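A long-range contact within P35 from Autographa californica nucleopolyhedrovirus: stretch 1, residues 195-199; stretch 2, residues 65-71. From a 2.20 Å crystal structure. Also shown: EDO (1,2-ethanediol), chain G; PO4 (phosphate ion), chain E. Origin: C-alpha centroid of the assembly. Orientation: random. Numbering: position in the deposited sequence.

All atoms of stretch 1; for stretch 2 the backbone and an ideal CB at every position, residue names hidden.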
# COMPACT_ATOMS: atom_id res chain seq x y z
N VAL A 195 18.72 -4.35 -3.92
CA VAL A 195 18.14 -5.21 -2.91
C VAL A 195 18.13 -4.49 -1.54
O VAL A 195 18.97 -3.61 -1.29
CB VAL A 195 19.02 -6.52 -2.84
CG1 VAL A 195 20.56 -6.14 -2.48
CG2 VAL A 195 18.47 -7.49 -1.87
N VAL A 196 17.13 -4.82 -0.72
CA VAL A 196 17.00 -4.33 0.65
C VAL A 196 16.78 -5.63 1.44
O VAL A 196 16.25 -6.61 0.90
CB VAL A 196 15.78 -3.34 0.86
CG1 VAL A 196 15.99 -2.06 0.05
CG2 VAL A 196 14.48 -3.96 0.42
N ALA A 197 17.26 -5.64 2.69
CA ALA A 197 17.13 -6.76 3.58
C ALA A 197 16.95 -6.30 5.03
O ALA A 197 17.45 -5.24 5.48
CB ALA A 197 18.34 -7.68 3.48
N TYR A 198 16.17 -7.10 5.74
CA TYR A 198 15.87 -6.91 7.14
C TYR A 198 16.26 -8.27 7.77
O TYR A 198 15.74 -9.29 7.34
CB TYR A 198 14.34 -6.63 7.30
CG TYR A 198 13.87 -6.52 8.73
CD1 TYR A 198 13.78 -7.67 9.53
CD2 TYR A 198 13.54 -5.28 9.30
CE1 TYR A 198 13.36 -7.61 10.85
CE2 TYR A 198 13.11 -5.19 10.64
CZ TYR A 198 13.02 -6.36 11.41
OH TYR A 198 12.49 -6.34 12.68
N VAL A 199 17.18 -8.28 8.75
CA VAL A 199 17.63 -9.56 9.37
C VAL A 199 17.75 -9.33 10.86
O VAL A 199 18.47 -8.43 11.27
CB VAL A 199 19.02 -10.02 8.86
CG1 VAL A 199 19.30 -11.44 9.39
CG2 VAL A 199 19.11 -10.00 7.31
N UNK A 65 6.09 -3.88 3.51
CA UNK A 65 6.43 -3.52 4.88
C UNK A 65 7.93 -3.72 5.09
O UNK A 65 8.55 -2.97 5.83
CB UNK A 65 5.62 -4.35 5.88
N UNK A 66 8.52 -4.74 4.46
CA UNK A 66 9.96 -4.96 4.61
C UNK A 66 10.65 -3.72 4.00
O UNK A 66 11.39 -3.01 4.64
CB UNK A 66 10.41 -6.26 3.93
N UNK A 67 10.32 -3.45 2.76
CA UNK A 67 10.89 -2.35 2.06
C UNK A 67 10.69 -1.00 2.78
O UNK A 67 11.58 -0.15 2.80
CB UNK A 67 10.29 -2.30 0.65
N UNK A 68 9.53 -0.79 3.38
CA UNK A 68 9.26 0.46 4.09
C UNK A 68 10.09 0.57 5.33
O UNK A 68 10.53 1.66 5.72
CB UNK A 68 7.78 0.57 4.45
N UNK A 69 10.29 -0.56 6.00
CA UNK A 69 11.06 -0.51 7.22
C UNK A 69 12.53 -0.20 6.97
O UNK A 69 13.16 0.49 7.78
CB UNK A 69 10.93 -1.84 7.97
N UNK A 70 13.06 -0.74 5.88
CA UNK A 70 14.45 -0.54 5.52
C UNK A 70 14.62 0.90 5.12
O UNK A 70 15.46 1.59 5.70
CB UNK A 70 14.89 -1.48 4.40
N UNK A 71 13.78 1.37 4.19
CA UNK A 71 13.77 2.77 3.75
C UNK A 71 13.63 3.77 4.90
O UNK A 71 14.20 4.84 4.83
CB UNK A 71 12.63 2.99 2.75
C1 EDO G . 8.70 -6.03 8.18
O1 EDO G . 7.72 -5.33 8.98
C2 EDO G . 9.69 -6.76 9.03
O2 EDO G . 9.03 -7.81 9.68
P PO4 E . 5.35 -7.50 10.76
O1 PO4 E . 5.01 -8.68 9.87
O2 PO4 E . 6.78 -7.61 11.24
O3 PO4 E . 5.22 -6.19 10.00
O4 PO4 E . 4.34 -7.51 11.90

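The seven backbone positions have helical phi/psi values, and their axis crosses strand 195-199 at 89°, with a closest approach of 7.9 Å. Positions 66, 67, 69 and 70 come within 4.5 Å of the strand, whose Val-196 and Tyr-198 point their CA-to-CB bonds toward the helix while Ala-197 points away.

Position 65 has nothing of the strand within 5.5 Å of its ideal CB, so the strand sets no demand. The phosphate and ethanediol lie on this side, and a long donor or cation would suit the anion. It is Arg-65, whose NE donates to PO4 O3 at 2.7 Å and NH2 to PO4 O1 at 3.1 Å, both nearly linear (166° and 175°).

Position 66 points sideways, its ideal CB 5.2 Å from CB of Tyr-198. A medium or large apolar chain could close that gap. Ile-66 (chi1 m) does so with a branch: its CG2 lies 4.2 Å from Tyr-198 CB.

Position 67 is also sideways, its ideal CB 4.5 Å from CG2 of Val-196. The neighbour is apolar, so an aliphatic chain, or a long polar one with an aliphatic stem, would serve. Lys-67 has its CB 4.5 Å from Val-196 CG2; its chain is extended through chi3 (t, t, t), and chi4 (40°, p) turns NZ toward a partner at 71.

Position 68 has no strand atom near its ideal CB, so many residues would fit; it is Ser-68.

Position 69 points toward the strand, its ideal CB 4.5 Å from CD2 of Tyr-198. Aliphatic carbon could pack beside the ring, and a polar end could reach the ethanediol. Lys-69 combines these: CD comes within 4.2 Å of Tyr-198 CE2, obliquely to the ring, and NZ makes a weak 2.8 Å hydrogen bond to EDO O1. The ethanediol's C2 lies over one face of the same ring.

Position 70 is the most constrained. It points toward the strand, with its ideal CB 4.1 Å from CB of Val-196 and 4.7 Å from O of Ala-197, favouring a compact apolar side chain. Val-70 (chi1 t) places CG1 3.8 Å from Val-196 CB, and CG2 3.5 Å from Ala-197 O and 4.4 Å from Tyr-198 CB. Its two methyls thus reach both inward-pointing strand residues.

Position 71 points sideways, with no strand atom within 5.5 Å of its ideal CB; polar residues are acceptable. Asp-71 OD2 accepts from Lys-67 NZ at 3.3 Å in a salt bridge.

No hydrogen bond crosses between the stretches.

Stretch 2 65-71: RIKSKVD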
# COMPACT_ATOMS: atom_id res chain seq x y z
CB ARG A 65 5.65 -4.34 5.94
CG ARG A 65 4.16 -4.02 6.04
CD ARG A 65 3.60 -4.39 7.45
NE ARG A 65 3.72 -5.80 7.76
CZ ARG A 65 3.07 -6.77 7.11
NH1 ARG A 65 2.27 -6.46 6.11
NH2 ARG A 65 3.24 -8.03 7.45
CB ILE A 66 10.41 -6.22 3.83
CG1 ILE A 66 9.78 -7.47 4.47
CG2 ILE A 66 11.95 -6.33 3.85
CD1 ILE A 66 9.94 -8.68 3.62
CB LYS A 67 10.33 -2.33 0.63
CG LYS A 67 10.90 -1.26 -0.23
CD LYS A 67 10.46 -1.35 -1.70
CE LYS A 67 10.98 -0.11 -2.42
NZ LYS A 67 12.38 0.19 -1.89
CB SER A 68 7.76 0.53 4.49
OG SER A 68 7.56 1.42 5.57
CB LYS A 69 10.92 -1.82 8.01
CG LYS A 69 9.58 -1.94 8.72
CD LYS A 69 9.65 -3.01 9.79
CE LYS A 69 8.38 -3.02 10.63
NZ LYS A 69 8.28 -4.27 11.46
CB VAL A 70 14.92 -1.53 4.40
CG1 VAL A 70 16.38 -1.19 3.96
CG2 VAL A 70 14.89 -2.96 5.00
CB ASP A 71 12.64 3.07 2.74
CG ASP A 71 12.88 2.41 1.38
OD1 ASP A 71 14.04 2.08 1.09
OD2 ASP A 71 11.91 2.27 0.59
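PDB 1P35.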